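Side-chain contacts in polyphosphate kinase (Porphyromonas gingivalis, PDB 2O8R), which probably catalyses the reversible transfer of the terminal phosphate of ATP to make long-chain polyphosphate: residues R374-R379 with L436-K441; A459-G464 with T484-D489; Y491-I496 with N625-A630; E502-S507 with A512-G517. The protein carries 3 engineered substitutions. All blocks are in the same frame, centred on the assembly; numbering follows the deposited sequence.

Contact 1 of 4, residues R374-R379 with L436-K441; sequences RLTQYR and LKVHAK. With SO4 (sulfate ion), chain F.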
# COMPACT_ATOMS: atom_id res chain seq x y z
N ARG A 374 -3.51 -26.76 4.02
CA ARG A 374 -3.23 -26.54 2.61
C ARG A 374 -4.33 -25.68 2.03
O ARG A 374 -5.52 -25.97 2.24
CB ARG A 374 -3.17 -27.87 1.87
CG ARG A 374 -2.24 -28.87 2.53
CD ARG A 374 -2.47 -30.28 2.05
NE ARG A 374 -2.00 -30.52 0.69
CZ ARG A 374 -0.73 -30.53 0.31
NH1 ARG A 374 0.24 -30.26 1.18
NH2 ARG A 374 -0.42 -30.78 -0.95
N LEU A 375 -3.96 -24.62 1.32
CA LEU A 375 -4.96 -23.78 0.67
C LEU A 375 -4.54 -23.13 -0.66
O LEU A 375 -3.36 -23.04 -1.02
CB LEU A 375 -5.51 -22.73 1.64
CG LEU A 375 -4.96 -21.30 1.59
CD1 LEU A 375 -5.90 -20.36 2.33
CD2 LEU A 375 -3.59 -21.27 2.20
N THR A 376 -5.54 -22.69 -1.40
CA THR A 376 -5.28 -21.98 -2.63
C THR A 376 -5.39 -20.48 -2.34
O THR A 376 -6.04 -20.09 -1.39
CB THR A 376 -6.25 -22.44 -3.73
OG1 THR A 376 -7.59 -22.37 -3.25
CG2 THR A 376 -5.96 -23.88 -4.12
N GLN A 377 -4.72 -19.67 -3.16
CA GLN A 377 -4.71 -18.20 -3.03
C GLN A 377 -4.49 -17.59 -4.41
O GLN A 377 -3.62 -18.05 -5.16
CB GLN A 377 -3.58 -17.77 -2.10
CG GLN A 377 -3.97 -17.47 -0.66
CD GLN A 377 -4.11 -15.98 -0.37
OE1 GLN A 377 -4.18 -15.57 0.80
NE2 GLN A 377 -4.14 -15.16 -1.42
N TYR A 378 -5.27 -16.56 -4.77
CA TYR A 378 -5.09 -15.90 -6.07
C TYR A 378 -3.67 -15.37 -6.24
O TYR A 378 -2.97 -15.77 -7.17
CB TYR A 378 -6.10 -14.77 -6.29
CG TYR A 378 -5.81 -13.93 -7.52
CD1 TYR A 378 -5.93 -14.47 -8.80
CD2 TYR A 378 -5.43 -12.60 -7.41
CE1 TYR A 378 -5.67 -13.71 -9.93
CE2 TYR A 378 -5.16 -11.82 -8.54
CZ TYR A 378 -5.28 -12.38 -9.80
OH TYR A 378 -5.01 -11.62 -10.91
N ARG A 379 -3.26 -14.49 -5.33
CA ARG A 379 -1.89 -13.99 -5.25
C ARG A 379 -1.39 -14.09 -3.82
O ARG A 379 -2.18 -14.18 -2.88
CB ARG A 379 -1.84 -12.51 -5.63
CG ARG A 379 -1.58 -12.22 -7.09
CD ARG A 379 -1.13 -10.78 -7.28
NE ARG A 379 -2.09 -9.83 -6.74
CZ ARG A 379 -2.95 -9.12 -7.46
NH1 ARG A 379 -2.98 -9.25 -8.78
NH2 ARG A 379 -3.79 -8.28 -6.86
N LEU A 436 -2.04 -25.21 -16.67
CA LEU A 436 -3.19 -25.14 -15.79
C LEU A 436 -2.91 -24.13 -14.67
O LEU A 436 -1.96 -24.30 -13.90
CB LEU A 436 -3.56 -26.53 -15.23
CG LEU A 436 -2.52 -27.47 -14.61
CD1 LEU A 436 -2.50 -27.34 -13.09
CD2 LEU A 436 -2.79 -28.91 -15.01
N LYS A 437 -3.69 -23.06 -14.62
CA LYS A 437 -3.63 -22.17 -13.48
C LYS A 437 -4.76 -22.56 -12.54
O LYS A 437 -5.88 -22.82 -12.99
CB LYS A 437 -3.65 -20.69 -13.89
CG LYS A 437 -4.81 -20.26 -14.79
CD LYS A 437 -4.46 -18.99 -15.58
CE LYS A 437 -5.69 -18.15 -15.95
NZ LYS A 437 -6.56 -18.75 -17.00
N VAL A 438 -4.46 -22.66 -11.25
CA VAL A 438 -5.43 -23.19 -10.29
C VAL A 438 -6.40 -22.11 -9.83
O VAL A 438 -6.07 -21.24 -9.02
CB VAL A 438 -4.74 -23.86 -9.07
CG1 VAL A 438 -5.76 -24.35 -8.05
CG2 VAL A 438 -3.88 -25.02 -9.54
N HIS A 439 -7.61 -22.17 -10.36
CA HIS A 439 -8.62 -21.19 -10.02
C HIS A 439 -9.44 -21.67 -8.82
O HIS A 439 -10.15 -20.89 -8.21
CB HIS A 439 -9.50 -20.91 -11.24
CG HIS A 439 -10.43 -19.76 -11.05
ND1 HIS A 439 -11.77 -19.94 -10.78
CD2 HIS A 439 -10.23 -18.43 -11.06
CE1 HIS A 439 -12.35 -18.76 -10.66
NE2 HIS A 439 -11.44 -17.83 -10.83
N ALA A 440 -9.32 -22.96 -8.50
CA ALA A 440 -10.01 -23.58 -7.36
C ALA A 440 -9.89 -22.78 -6.06
O ALA A 440 -8.84 -22.22 -5.76
CB ALA A 440 -9.50 -24.98 -7.15
N LYS A 441 -10.97 -22.73 -5.29
CA LYS A 441 -11.00 -21.94 -4.06
C LYS A 441 -11.23 -22.85 -2.85
O LYS A 441 -12.33 -22.88 -2.29
CB LYS A 441 -12.10 -20.87 -4.13
CG LYS A 441 -12.28 -20.17 -5.49
CD LYS A 441 -11.27 -19.06 -5.65
CE LYS A 441 -11.53 -18.24 -6.89
NZ LYS A 441 -10.43 -17.25 -7.09
S SO4 F . -12.81 -14.87 -9.84
O1 SO4 F . -13.46 -13.71 -9.23
O2 SO4 F . -12.74 -14.67 -11.29
O3 SO4 F . -11.47 -15.01 -9.29
O4 SO4 F . -13.55 -16.08 -9.48

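Contact 2 of 4, residues A459-G464 with T484-D489; sequences ALLSTG and TDIVHD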
# COMPACT_ATOMS: atom_id res chain seq x y z
N ALA A 459 -12.61 -29.68 5.10
CA ALA A 459 -12.44 -29.05 3.81
C ALA A 459 -13.29 -27.80 3.76
O ALA A 459 -14.45 -27.81 4.17
CB ALA A 459 -12.84 -30.02 2.68
N LEU A 460 -12.69 -26.71 3.28
CA LEU A 460 -13.41 -25.47 3.01
C LEU A 460 -13.42 -25.26 1.51
O LEU A 460 -12.36 -25.26 0.90
CB LEU A 460 -12.69 -24.31 3.68
CG LEU A 460 -13.00 -23.89 5.11
CD1 LEU A 460 -13.21 -25.07 6.02
CD2 LEU A 460 -11.88 -23.02 5.63
N LEU A 461 -14.61 -25.11 0.92
CA LEU A 461 -14.79 -24.89 -0.54
C LEU A 461 -15.68 -23.71 -0.81
O LEU A 461 -16.64 -23.48 -0.09
CB LEU A 461 -15.39 -26.10 -1.23
CG LEU A 461 -14.47 -27.32 -1.21
CD1 LEU A 461 -14.83 -28.24 -0.03
CD2 LEU A 461 -14.61 -28.03 -2.53
N SER A 462 -15.38 -22.98 -1.88
CA SER A 462 -15.93 -21.64 -2.02
C SER A 462 -16.09 -21.15 -3.44
O SER A 462 -15.35 -21.55 -4.34
CB SER A 462 -15.04 -20.66 -1.28
OG SER A 462 -15.65 -19.39 -1.26
N THR A 463 -17.05 -20.24 -3.63
CA THR A 463 -17.30 -19.63 -4.93
C THR A 463 -16.38 -18.45 -5.21
O THR A 463 -16.25 -18.03 -6.35
CB THR A 463 -18.75 -19.17 -5.06
OG1 THR A 463 -19.01 -18.15 -4.09
CG2 THR A 463 -19.68 -20.33 -4.82
N GLY A 464 -15.75 -17.91 -4.16
CA GLY A 464 -14.71 -16.90 -4.33
C GLY A 464 -13.59 -17.02 -3.31
O GLY A 464 -13.50 -18.01 -2.59
N THR A 484 -16.01 -37.29 4.96
CA THR A 484 -14.79 -38.05 4.70
C THR A 484 -14.52 -38.24 3.19
O THR A 484 -13.37 -38.36 2.79
CB THR A 484 -14.72 -39.40 5.49
OG1 THR A 484 -15.47 -40.41 4.81
CG2 THR A 484 -15.23 -39.27 6.96
N ASP A 485 -15.56 -38.24 2.36
CA ASP A 485 -15.36 -38.33 0.92
C ASP A 485 -14.83 -37.04 0.31
O ASP A 485 -13.92 -37.07 -0.54
CB ASP A 485 -16.65 -38.73 0.22
CG ASP A 485 -16.99 -40.19 0.43
OD1 ASP A 485 -16.33 -40.83 1.27
OD2 ASP A 485 -17.92 -40.68 -0.24
N ILE A 486 -15.39 -35.91 0.73
CA ILE A 486 -14.93 -34.61 0.29
C ILE A 486 -13.52 -34.37 0.81
O ILE A 486 -12.63 -33.96 0.06
CB ILE A 486 -15.81 -33.45 0.79
CG1 ILE A 486 -17.30 -33.75 0.62
CG2 ILE A 486 -15.45 -32.15 0.06
CD1 ILE A 486 -17.84 -33.44 -0.74
N VAL A 487 -13.31 -34.64 2.10
CA VAL A 487 -12.04 -34.29 2.74
C VAL A 487 -10.93 -35.08 2.08
O VAL A 487 -9.79 -34.62 1.99
CB VAL A 487 -12.06 -34.50 4.27
CG1 VAL A 487 -10.65 -34.75 4.82
CG2 VAL A 487 -12.73 -33.31 4.97
N HIS A 488 -11.30 -36.25 1.55
CA HIS A 488 -10.33 -37.12 0.91
C HIS A 488 -10.06 -36.61 -0.50
O HIS A 488 -8.93 -36.68 -0.99
CB HIS A 488 -10.84 -38.56 0.88
CG HIS A 488 -9.86 -39.52 0.29
ND1 HIS A 488 -9.82 -39.81 -1.06
CD2 HIS A 488 -8.85 -40.22 0.85
CE1 HIS A 488 -8.83 -40.64 -1.30
NE2 HIS A 488 -8.22 -40.90 -0.16
N ASP A 489 -11.11 -36.12 -1.14
CA ASP A 489 -11.03 -35.64 -2.50
C ASP A 489 -10.16 -34.40 -2.58
O ASP A 489 -9.32 -34.29 -3.47
CB ASP A 489 -12.43 -35.34 -3.02
CG ASP A 489 -13.14 -36.58 -3.52
OD1 ASP A 489 -12.47 -37.63 -3.64
OD2 ASP A 489 -14.36 -36.51 -3.82

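Contact 3 of 4, residues Y491-I496 with N625-A630; sequences YRLFRI and NRIETA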
# COMPACT_ATOMS: atom_id res chain seq x y z
N TYR A 491 -8.00 -33.64 -0.23
CA TYR A 491 -6.71 -34.22 0.10
C TYR A 491 -5.96 -34.65 -1.15
O TYR A 491 -4.81 -34.27 -1.38
CB TYR A 491 -6.89 -35.42 1.02
CG TYR A 491 -5.66 -36.28 1.12
CD1 TYR A 491 -4.61 -35.92 1.95
CD2 TYR A 491 -5.53 -37.45 0.37
CE1 TYR A 491 -3.47 -36.67 2.04
CE2 TYR A 491 -4.39 -38.21 0.46
CZ TYR A 491 -3.36 -37.82 1.30
OH TYR A 491 -2.21 -38.57 1.40
N ARG A 492 -6.64 -35.46 -1.95
CA ARG A 492 -6.10 -36.00 -3.18
C ARG A 492 -5.80 -34.90 -4.18
O ARG A 492 -4.78 -34.95 -4.86
CB ARG A 492 -7.06 -37.02 -3.78
CG ARG A 492 -6.57 -37.63 -5.07
CD ARG A 492 -7.57 -38.59 -5.66
NE ARG A 492 -7.32 -39.97 -5.25
CZ ARG A 492 -8.20 -40.75 -4.64
NH1 ARG A 492 -9.41 -40.29 -4.36
NH2 ARG A 492 -7.87 -41.98 -4.31
N LEU A 493 -6.70 -33.92 -4.27
CA LEU A 493 -6.50 -32.78 -5.18
C LEU A 493 -5.17 -32.08 -4.91
O LEU A 493 -4.39 -31.83 -5.84
CB LEU A 493 -7.65 -31.79 -5.09
CG LEU A 493 -7.53 -30.49 -5.91
CD1 LEU A 493 -7.32 -30.76 -7.40
CD2 LEU A 493 -8.76 -29.58 -5.68
N PHE A 494 -4.90 -31.78 -3.64
CA PHE A 494 -3.69 -31.03 -3.33
C PHE A 494 -2.42 -31.83 -3.59
O PHE A 494 -1.39 -31.26 -3.94
CB PHE A 494 -3.70 -30.53 -1.90
CG PHE A 494 -4.49 -29.27 -1.70
CD1 PHE A 494 -4.00 -28.06 -2.15
CD2 PHE A 494 -5.71 -29.28 -1.03
CE1 PHE A 494 -4.71 -26.88 -1.95
CE2 PHE A 494 -6.43 -28.11 -0.82
CZ PHE A 494 -5.93 -26.90 -1.28
N ARG A 495 -2.50 -33.14 -3.44
CA ARG A 495 -1.34 -33.98 -3.73
C ARG A 495 -1.06 -33.96 -5.22
O ARG A 495 0.09 -33.86 -5.63
CB ARG A 495 -1.56 -35.40 -3.24
CG ARG A 495 -1.18 -35.60 -1.81
CD ARG A 495 -1.44 -37.01 -1.33
NE ARG A 495 -0.89 -38.02 -2.21
CZ ARG A 495 0.37 -38.43 -2.20
NH1 ARG A 495 1.24 -37.92 -1.34
NH2 ARG A 495 0.76 -39.36 -3.06
N ILE A 496 -2.13 -34.06 -6.01
CA ILE A 496 -2.02 -33.92 -7.45
C ILE A 496 -1.42 -32.55 -7.83
O ILE A 496 -0.49 -32.48 -8.63
CB ILE A 496 -3.37 -34.17 -8.15
CG1 ILE A 496 -3.79 -35.64 -7.99
CG2 ILE A 496 -3.29 -33.80 -9.64
CD1 ILE A 496 -5.11 -36.00 -8.65
N ASN A 625 -8.94 -24.92 -19.65
CA ASN A 625 -7.60 -24.42 -19.33
C ASN A 625 -7.22 -24.46 -17.85
O ASN A 625 -6.10 -24.83 -17.49
CB ASN A 625 -7.41 -23.00 -19.85
CG ASN A 625 -7.57 -22.91 -21.35
OD1 ASN A 625 -8.33 -23.66 -21.95
ND2 ASN A 625 -6.86 -21.97 -21.96
N ARG A 626 -8.15 -24.06 -16.99
CA ARG A 626 -7.90 -23.96 -15.56
C ARG A 626 -8.16 -25.26 -14.79
O ARG A 626 -8.89 -26.13 -15.24
CB ARG A 626 -8.79 -22.85 -14.97
CG ARG A 626 -8.29 -21.45 -15.23
CD ARG A 626 -9.23 -20.66 -16.09
NE ARG A 626 -10.37 -20.17 -15.32
CZ ARG A 626 -10.40 -19.02 -14.66
NH1 ARG A 626 -11.49 -18.67 -13.98
NH2 ARG A 626 -9.35 -18.21 -14.66
N ILE A 627 -7.57 -25.37 -13.60
CA ILE A 627 -8.10 -26.33 -12.66
C ILE A 627 -9.11 -25.65 -11.72
O ILE A 627 -8.80 -24.69 -11.01
CB ILE A 627 -7.00 -27.16 -11.94
CG1 ILE A 627 -6.65 -28.38 -12.80
CG2 ILE A 627 -7.45 -27.60 -10.54
CD1 ILE A 627 -5.64 -29.32 -12.20
N GLU A 628 -10.35 -26.15 -11.78
CA GLU A 628 -11.48 -25.59 -11.05
C GLU A 628 -12.07 -26.65 -10.14
O GLU A 628 -11.73 -27.83 -10.25
CB GLU A 628 -12.58 -25.16 -12.02
CG GLU A 628 -12.12 -24.24 -13.14
CD GLU A 628 -12.16 -22.77 -12.77
OE1 GLU A 628 -12.59 -22.43 -11.66
OE2 GLU A 628 -11.76 -21.95 -13.62
N THR A 629 -12.97 -26.24 -9.26
CA THR A 629 -13.73 -27.20 -8.46
C THR A 629 -15.23 -26.96 -8.50
O THR A 629 -15.70 -25.84 -8.66
CB THR A 629 -13.30 -27.21 -6.99
OG1 THR A 629 -13.34 -25.87 -6.45
CG2 THR A 629 -11.92 -27.80 -6.85
N ALA A 630 -15.97 -28.05 -8.34
CA ALA A 630 -17.38 -27.97 -8.01
C ALA A 630 -17.67 -29.03 -6.96
O ALA A 630 -17.10 -30.13 -6.99
CB ALA A 630 -18.25 -28.16 -9.23

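Contact 4 of 4, residues E502-S507 with A512-G517; sequences EPARFS and ARYNMG. With SO4 (sulfate ion), chain E.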
# COMPACT_ATOMS: atom_id res chain seq x y z
N GLU A 502 -1.06 -40.02 -7.37
CA GLU A 502 -2.41 -40.23 -6.83
C GLU A 502 -3.28 -40.59 -8.00
O GLU A 502 -3.14 -40.00 -9.08
CB GLU A 502 -2.97 -38.95 -6.25
CG GLU A 502 -2.61 -38.69 -4.82
CD GLU A 502 -3.29 -39.63 -3.84
OE1 GLU A 502 -4.46 -40.01 -4.07
OE2 GLU A 502 -2.65 -39.99 -2.83
N PRO A 503 -4.19 -41.56 -7.82
CA PRO A 503 -5.15 -41.91 -8.87
C PRO A 503 -6.04 -40.72 -9.19
O PRO A 503 -6.47 -40.02 -8.27
CB PRO A 503 -5.99 -43.01 -8.22
CG PRO A 503 -5.16 -43.52 -7.08
CD PRO A 503 -4.37 -42.37 -6.60
N ALA A 504 -6.32 -40.48 -10.47
CA ALA A 504 -7.13 -39.33 -10.86
C ALA A 504 -8.64 -39.57 -10.69
O ALA A 504 -9.39 -39.58 -11.67
CB ALA A 504 -6.80 -38.93 -12.29
N ARG A 505 -9.07 -39.75 -9.44
CA ARG A 505 -10.40 -40.26 -9.13
C ARG A 505 -10.96 -39.60 -7.88
O ARG A 505 -10.33 -39.66 -6.82
CB ARG A 505 -10.35 -41.77 -8.88
CG ARG A 505 -10.11 -42.64 -10.11
CD ARG A 505 -10.37 -44.11 -9.80
NE ARG A 505 -9.36 -44.70 -8.94
CZ ARG A 505 -8.34 -45.44 -9.37
NH1 ARG A 505 -8.20 -45.69 -10.66
NH2 ARG A 505 -7.47 -45.94 -8.50
N PHE A 506 -12.15 -39.02 -7.99
CA PHE A 506 -12.76 -38.36 -6.85
C PHE A 506 -14.15 -38.94 -6.52
O PHE A 506 -14.88 -39.34 -7.43
CB PHE A 506 -12.81 -36.84 -7.08
CG PHE A 506 -11.47 -36.26 -7.46
CD1 PHE A 506 -10.59 -35.81 -6.49
CD2 PHE A 506 -11.08 -36.19 -8.79
CE1 PHE A 506 -9.35 -35.29 -6.83
CE2 PHE A 506 -9.84 -35.67 -9.15
CZ PHE A 506 -8.97 -35.22 -8.17
N SER A 507 -14.50 -38.99 -5.24
CA SER A 507 -15.77 -39.58 -4.78
C SER A 507 -16.98 -38.69 -5.05
O SER A 507 -18.01 -39.16 -5.53
CB SER A 507 -15.75 -39.90 -3.29
OG SER A 507 -14.61 -40.66 -2.94
N ALA A 512 -11.93 -29.81 -12.79
CA ALA A 512 -11.83 -29.53 -14.21
C ALA A 512 -10.64 -30.26 -14.80
O ALA A 512 -9.62 -30.43 -14.13
CB ALA A 512 -11.72 -28.02 -14.45
N ARG A 513 -10.76 -30.69 -16.06
CA ARG A 513 -9.73 -31.50 -16.73
C ARG A 513 -9.64 -32.90 -16.11
O ARG A 513 -8.69 -33.63 -16.35
CB ARG A 513 -8.36 -30.79 -16.72
CG ARG A 513 -8.38 -29.34 -17.19
CD ARG A 513 -7.03 -28.67 -17.03
NE ARG A 513 -6.15 -28.94 -18.16
CZ ARG A 513 -5.17 -29.85 -18.17
NH1 ARG A 513 -4.92 -30.59 -17.10
NH2 ARG A 513 -4.44 -30.02 -19.27
N TYR A 514 -10.64 -33.25 -15.32
CA TYR A 514 -10.76 -34.58 -14.76
C TYR A 514 -12.17 -35.12 -14.95
O TYR A 514 -12.48 -35.66 -16.00
CB TYR A 514 -10.35 -34.59 -13.29
CG TYR A 514 -8.87 -34.42 -13.09
CD1 TYR A 514 -7.99 -35.50 -13.26
CD2 TYR A 514 -8.33 -33.18 -12.75
CE1 TYR A 514 -6.62 -35.34 -13.09
CE2 TYR A 514 -6.96 -33.02 -12.57
CZ TYR A 514 -6.11 -34.10 -12.74
OH TYR A 514 -4.76 -33.95 -12.55
N ASN A 515 -13.04 -34.95 -13.95
CA ASN A 515 -14.39 -35.50 -14.04
C ASN A 515 -15.49 -34.48 -14.32
O ASN A 515 -16.64 -34.86 -14.51
CB ASN A 515 -14.74 -36.27 -12.77
CG ASN A 515 -14.54 -35.44 -11.52
OD1 ASN A 515 -14.15 -34.28 -11.59
ND2 ASN A 515 -14.79 -36.04 -10.38
N MSE A 516 -15.14 -33.20 -14.36
CA MSE A 516 -16.17 -32.15 -14.38
C MSE A 516 -16.99 -32.03 -15.66
O MSE A 516 -18.20 -31.80 -15.61
CB MSE A 516 -15.59 -30.80 -14.00
CG MSE A 516 -16.68 -29.78 -13.69
SE MSE A 516 -16.01 -28.00 -13.31
CE MSE A 516 -15.41 -27.47 -15.09
N GLY A 517 -16.33 -32.15 -16.81
CA GLY A 517 -17.02 -32.06 -18.09
C GLY A 517 -18.09 -33.13 -18.19
O GLY A 517 -19.24 -32.83 -18.47
S SO4 E . -10.40 -44.78 -5.53
O1 SO4 E . -10.08 -44.94 -4.11
O2 SO4 E . -10.79 -43.40 -5.82
O3 SO4 E . -9.21 -45.13 -6.31
O4 SO4 E . -11.50 -45.67 -5.87

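Contact 1 of 4, residues R374-R379 with L436-K441
Thr376 OG1 has two partners: it lies 2.8 Å from Ala440 O, a probable acceptor for its proton, and takes a hydrogen bond from the backbone N of Thr442. This joins the end of strand 370-377 to the entry of its antiparallel neighbour, strand 442-447, just after His439-Ala440-Lys441, the HxK signature of the phospholipase D-like fold. With chi1 at 51°, OG1 sits between the backbone N and carbonyl carbon of Thr376, leaving CG2 to meet Val438 CG1 at 4.0 Å; the two side chains cross at roughly a right angle. Phe494 and Leu497 of helix 484-497 pack on Thr376 and Val438 respectively, so the contact is buried.

His439, predicted to form the phosphohistidine intermediate, leaves the backbone on the side away from strand 370-377. Its CG is anti to the backbone N (chi1 -171°), carrying the ring out to a sulfate ion, which probably comes from the crystallisation liquor and may mark a phosphate position. His439 NE2 gives sulfate O3 a weak bond of 3.2 Å, bent to 141°. ND1 is held by Glu628, while His597 and Arg599 also bind the sulfate. Lys441 hydrogen-bonds Asn465 OD1 through NZ and adds a weak bond from NZ to sulfate O3 at 3.3 Å. Its CE lies 3.9 Å above one face of the His439 ring, displaced toward the rim.

Contact 2 of 4, residues A459-G464 with T484-D489
Ile486 reaches from helix 484-497 to both Ala459 and Leu461 on strand 457-462, and the branching at its CB decides the contact. CG2, anti to the backbone N, runs toward the strand and finds Leu461 CD1 at 4.0 Å and Ala459 CB at 4.3 Å, so one methyl bridges two residues that face the helix from the same side of the strand. The other branch, CG1 (chi1 -45°), leads off to the side, not toward the strand. Leu461 meets the methyl at a slant, through its CD1. Val487, the next residue along the helix, supplies the second point of support: its CG2 lies 3.6 Å from Ala459 N and 4.0 Å from Ala459 CB, touching backbone and side chain of the same small residue.

These methyls form part of the layer between helix and sheet in the first phospholipase D-like domain. Strands 457-462 and 474-481 are antiparallel neighbours, and the chain leaving the second turns into helix 484-497, which lies back over the sheet. The short axes come within 8.7 Å at an angle of 79°, so this first part of the helix runs nearly square to the strand segment. Ile486 also packs on Thr481 and on Cys631 of strand 629-632, which Leu461 touches as well. At the end of the strand, Ser462 OG donates to Gly464 O at 2.9 Å, arriving 32° off the carbonyl plane, and is also hydrogen-bonded to Thr478 OG1.

Contact 3 of 4, residues Y491-I496 with N625-A630
Leu493 points from helix 484-497 at the 625-630 segment and divides its two methyls between Thr629 and Ile627. CG stands anti to the backbone N (chi1 176°), which extends the side chain away from the helix, and the fork at CG then opens along the facing segment. CD2 goes to Thr629, 3.8 Å from CG2 of that threonine, the two side chains meeting at a slant. CD1 goes to Ile627, a looser approach of 4.5 Å to Ile627 CG2. Thr629 presents its methyl rather than its hydroxyl, because OG1 lies between its backbone N and carbonyl carbon (chi1 53°) and CG2 is turned to the leucine. The contact is made by methyl groups, with no hydrogen bond across it.

The two sides come from the two phospholipase D-like domains of the polyphosphate kinase 1 fold: the helix from the first and the start of strand 629-632 from the second. In this superfamily the active site forms where the paired domains face each other, and the packing here is part of that interface. Ile627 is hydrogen-bonded through its backbone to Lys437, His439 and Ala440, and its side chain, like that of Leu493, touches Val511 of strand 510-511. Between Ile627 and Thr629, Glu628 points away from the helix. Its OE2 forms a salt bridge with Arg626 NE at 2.8 Å; the hydrogen bond within it is weak, bent to 125°, while OE1 is also hydrogen-bonded to Ser615 OG.

Contact 4 of 4, residues E502-S507 with A512-G517
Tyr514 is the first residue of 512-517 to meet the 502-507 loop, with Ala504 and Phe506 both against its ring. Ala504 CB lies 3.7 Å from Tyr514 CE1, carried there by an inverse gamma turn centred on Ala504. Phe506 turns its edge toward the tyrosine face in a T-shaped stack, centroids 6.0 Å apart and planes at 77°; its CE2 is the nearest atom, 4.2 Å from Tyr514 CG.

Asn515 follows, its amide lying across Phe506 with the two planes 48° apart and ND2 3.9 Å from Phe506 CB. The amide itself is held by backbone: OD1 accepts from Val511 N and ND2 donates to Leu509 O. With CG between the backbone N and carbonyl carbon (chi1 54°), the group folds back over strand 510-511, an outermost strand, within this chain, of the second phospholipase D-like domain's sheet, which lies between the two segments in the sequence. Met516, present as selenomethionine, then starts helix 516-532 and packs on Leu510. Arg505 leaves the backbone away from 512-517, and its guanidinium binds a sulfate ion, probably from the crystallisation liquor, whose O3 receives bonds from Arg505 NE at 2.7 Å and NH2 at 2.9 Å.

How the contacts relate
From the N terminus, contact 1 comes first, closing a loop of 56 residues between strand 370-377 and the lead-in to strand 442-447. Contact 2 follows in series, closing a shorter loop in which strand 474-481 lies before helix 484-497; Lys441 packs against the backbone of Ser462 and Gly464. The same helix continues into contact 3, whose long loop ends at strand 629-632 and brings the two phospholipase D-like domains together next to the His439 loop. Contact 4 nests inside that loop, where the chain passes from helix 484-497 through strand 510-511 to helix 516-532: Glu502 forms salt bridges with Arg492 and Arg495, and Asp489 of contact 2 binds the backbone of Ser507.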